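Local coordinates for adhesin YadA (PDB 1P9H), which binds collagen as a trimeric outer-membrane adhesin of Yersinia enterocolitica, promoting attachment to and invasion of host cells, at residues P90-Y102 against A105-A117. Residues are numbered along the deposited sequence; the frame is centred on the assembly and turned at random.
Sequences PLSKALGDSAVTY and ASTAQKDGVAIGA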
# COMPACT_ATOMS: atom_id res chain seq x y z
N PRO A 90 5.37 -15.09 1.85
CA PRO A 90 6.46 -16.06 1.74
C PRO A 90 7.70 -15.42 1.12
O PRO A 90 7.62 -14.77 0.08
CB PRO A 90 5.86 -17.17 0.88
CG PRO A 90 4.89 -16.43 0.01
CD PRO A 90 4.23 -15.47 0.99
N LEU A 91 8.84 -15.59 1.79
CA LEU A 91 10.12 -15.04 1.34
C LEU A 91 10.17 -13.52 1.32
O LEU A 91 11.02 -12.92 0.65
CB LEU A 91 10.48 -15.61 -0.04
CG LEU A 91 10.61 -17.13 -0.09
CD1 LEU A 91 11.00 -17.58 -1.49
CD2 LEU A 91 11.66 -17.58 0.92
N SER A 92 9.26 -12.89 2.05
CA SER A 92 9.21 -11.43 2.14
C SER A 92 10.29 -11.00 3.14
O SER A 92 10.48 -11.64 4.17
CB SER A 92 7.84 -10.97 2.64
OG SER A 92 7.76 -9.56 2.74
N LYS A 93 11.01 -9.92 2.84
CA LYS A 93 12.06 -9.48 3.73
C LYS A 93 12.18 -7.97 3.95
O LYS A 93 12.34 -7.19 3.00
CB LYS A 93 13.41 -10.08 3.32
CG LYS A 93 13.85 -9.83 1.89
CD LYS A 93 15.13 -10.62 1.59
CE LYS A 93 15.72 -10.28 0.23
NZ LYS A 93 14.84 -10.72 -0.89
N ALA A 94 12.07 -7.58 5.21
CA ALA A 94 12.20 -6.20 5.63
C ALA A 94 13.63 -6.18 6.15
O ALA A 94 13.92 -6.69 7.24
CB ALA A 94 11.20 -5.90 6.75
N LEU A 95 14.52 -5.58 5.36
CA LEU A 95 15.95 -5.56 5.65
C LEU A 95 16.55 -4.41 6.44
O LEU A 95 17.77 -4.30 6.54
CB LEU A 95 16.71 -5.69 4.33
CG LEU A 95 16.33 -6.89 3.47
CD1 LEU A 95 17.07 -6.83 2.14
CD2 LEU A 95 16.64 -8.18 4.20
N GLY A 96 15.71 -3.56 7.01
CA GLY A 96 16.22 -2.45 7.78
C GLY A 96 15.21 -2.02 8.82
O GLY A 96 14.06 -2.45 8.78
N ASP A 97 15.63 -1.17 9.75
CA ASP A 97 14.73 -0.70 10.78
C ASP A 97 13.49 -0.06 10.18
O ASP A 97 13.57 0.65 9.17
CB ASP A 97 15.42 0.32 11.69
CG ASP A 97 16.56 -0.28 12.49
OD1 ASP A 97 16.64 -1.52 12.60
OD2 ASP A 97 17.38 0.50 13.02
N SER A 98 12.34 -0.33 10.80
CA SER A 98 11.06 0.23 10.39
C SER A 98 10.55 -0.11 8.99
O SER A 98 9.47 0.34 8.60
CB SER A 98 11.10 1.75 10.54
OG SER A 98 11.47 2.12 11.86
N ALA A 99 11.30 -0.89 8.23
CA ALA A 99 10.88 -1.26 6.89
C ALA A 99 9.62 -2.11 6.92
O ALA A 99 9.40 -2.88 7.86
CB ALA A 99 11.99 -2.02 6.18
N VAL A 100 8.77 -1.95 5.91
CA VAL A 100 7.55 -2.75 5.83
C VAL A 100 7.47 -3.37 4.45
O VAL A 100 7.70 -2.71 3.43
CB VAL A 100 6.26 -1.93 6.11
CG1 VAL A 100 6.38 -1.22 7.45
CG2 VAL A 100 6.01 -0.94 4.99
N THR A 101 7.17 -4.66 4.41
CA THR A 101 7.04 -5.39 3.15
C THR A 101 5.80 -6.27 3.22
O THR A 101 5.51 -6.87 4.25
CB THR A 101 8.26 -6.29 2.87
OG1 THR A 101 8.50 -7.15 4.00
CG2 THR A 101 9.50 -5.46 2.61
N TYR A 102 5.07 -6.34 2.11
CA TYR A 102 3.86 -7.15 2.05
C TYR A 102 3.75 -7.81 0.69
O TYR A 102 3.57 -7.14 -0.32
CB TYR A 102 2.65 -6.24 2.28
CG TYR A 102 1.35 -6.96 2.54
CD1 TYR A 102 0.32 -6.95 1.60
CD2 TYR A 102 1.14 -7.62 3.74
CE1 TYR A 102 -0.89 -7.58 1.86
CE2 TYR A 102 -0.07 -8.25 4.01
CZ TYR A 102 -1.08 -8.23 3.07
OH TYR A 102 -2.28 -8.83 3.36
N ALA A 105 8.09 -12.58 -1.83
CA ALA A 105 9.38 -12.10 -2.31
C ALA A 105 9.50 -10.58 -2.41
O ALA A 105 10.25 -10.06 -3.23
CB ALA A 105 9.70 -12.74 -3.67
N SER A 106 8.75 -9.87 -1.57
CA SER A 106 8.82 -8.42 -1.55
C SER A 106 10.02 -8.05 -0.68
O SER A 106 10.35 -8.77 0.27
CB SER A 106 7.52 -7.83 -0.98
OG SER A 106 7.20 -8.39 0.28
N THR A 107 10.69 -6.95 -1.00
CA THR A 107 11.88 -6.53 -0.27
C THR A 107 11.92 -5.03 -0.02
O THR A 107 11.62 -4.24 -0.91
CB THR A 107 13.16 -6.92 -1.05
OG1 THR A 107 13.12 -8.31 -1.36
CG2 THR A 107 14.40 -6.61 -0.23
N ALA A 108 12.31 -4.65 1.19
CA ALA A 108 12.39 -3.23 1.54
C ALA A 108 13.54 -2.92 2.47
O ALA A 108 13.74 -3.59 3.49
CB ALA A 108 11.08 -2.76 2.17
N GLN A 109 14.32 -1.90 2.13
CA GLN A 109 15.43 -1.47 2.95
C GLN A 109 14.89 -0.57 4.06
O GLN A 109 13.69 -0.31 4.12
CB GLN A 109 16.46 -0.70 2.12
CG GLN A 109 17.19 -1.55 1.09
CD GLN A 109 17.90 -2.73 1.72
OE1 GLN A 109 18.61 -2.57 2.72
NE2 GLN A 109 17.73 -3.91 1.15
N LYS A 110 15.78 -0.10 4.92
CA LYS A 110 15.39 0.77 6.03
C LYS A 110 14.38 1.86 5.68
O LYS A 110 14.53 2.57 4.68
CB LYS A 110 16.63 1.41 6.66
CG LYS A 110 16.31 2.36 7.80
CD LYS A 110 17.58 2.92 8.44
CE LYS A 110 17.24 3.90 9.55
NZ LYS A 110 18.46 4.39 10.25
N ASP A 111 13.36 1.99 6.52
CA ASP A 111 12.31 2.99 6.37
C ASP A 111 11.56 2.94 5.04
O ASP A 111 10.88 3.90 4.67
CB ASP A 111 12.88 4.40 6.56
CG ASP A 111 13.46 4.62 7.95
OD1 ASP A 111 13.08 3.87 8.88
OD2 ASP A 111 14.28 5.54 8.11
N GLY A 112 11.66 1.82 4.35
CA GLY A 112 10.98 1.69 3.07
C GLY A 112 9.64 0.99 3.14
O GLY A 112 9.27 0.42 4.17
N VAL A 113 8.91 1.04 2.04
CA VAL A 113 7.61 0.39 1.91
C VAL A 113 7.58 -0.37 0.58
O VAL A 113 7.81 0.21 -0.48
CB VAL A 113 6.45 1.42 1.89
CG1 VAL A 113 5.13 0.73 1.55
CG2 VAL A 113 6.36 2.14 3.23
N ALA A 114 7.34 -1.68 0.64
CA ALA A 114 7.27 -2.49 -0.58
C ALA A 114 6.01 -3.35 -0.49
O ALA A 114 5.93 -4.26 0.34
CB ALA A 114 8.51 -3.37 -0.73
N ILE A 115 5.03 -3.04 -1.33
CA ILE A 115 3.75 -3.76 -1.33
C ILE A 115 3.50 -4.43 -2.68
O ILE A 115 3.47 -3.77 -3.72
CB ILE A 115 2.59 -2.78 -1.06
CG1 ILE A 115 2.88 -1.93 0.18
CG2 ILE A 115 1.29 -3.55 -0.89
CD1 ILE A 115 3.06 -2.72 1.46
N GLY A 116 3.33 -5.75 -2.65
CA GLY A 116 3.09 -6.50 -3.87
C GLY A 116 4.15 -7.56 -4.04
O GLY A 116 5.27 -7.41 -3.56
N ALA A 117 3.81 -8.66 -4.71
CA ALA A 117 4.79 -9.71 -4.92
C ALA A 117 5.94 -9.13 -5.74
O ALA A 117 5.72 -8.39 -6.69
CB ALA A 117 4.16 -10.89 -5.65
O HOH W 1 12.15 -10.92 -0.73
O HOH W 2 20.18 -3.98 4.91
O HOH W 3 16.57 3.30 12.82
O HOH W 4 8.31 1.92 6.68
O HOH W 5 13.73 3.80 11.45
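With chi1 at -55°, Val-100 holds CG2 between its backbone N and carbonyl carbon, while Val-113, at 172°, sets its own CG2 beside the backbone N; the two branches meet at 3.6 Å, the side chains lying alongside and pointing the same way. This pair belongs to two successive coils of the left-handed parallel beta-roll that forms the collagen-binding head of YadA, and it illustrates how such a roll lays each coil on the next with its strands parallel. Strands 100-102 and 113-115 run 4.7 Å apart, and strands 93-94 and 107-108 pair in the same parallel sense. Between them the register slips by one residue, and each coil reverses through a type II turn, Gly-96 to Ala-99 in one coil and Gln-109 to Gly-112 in the next.

Val-100, Tyr-102, Val-113 and Ile-115 project from the strands toward the trimer interface, where Tyr-102 OH bonds to Thr-101 O of the second subunit. Ile-115 CD1 touches Tyr-102 CB at 3.6 Å. Inside the coil small residues prevail: Ala-99 CB lies 4.2 Å from Ala-108 CB, and, within the 90-102 coil, Ser-92 OG and Thr-101 OG1 hydrogen-bond at 2.8 Å. On the outer face Lys-93, bent at chi4, crosses Thr-107, and one water accepts from Lys-93 NZ and Thr-107 OG1 while donating to Leu-91 O and Ser-106 O, the last at 3.0 Å.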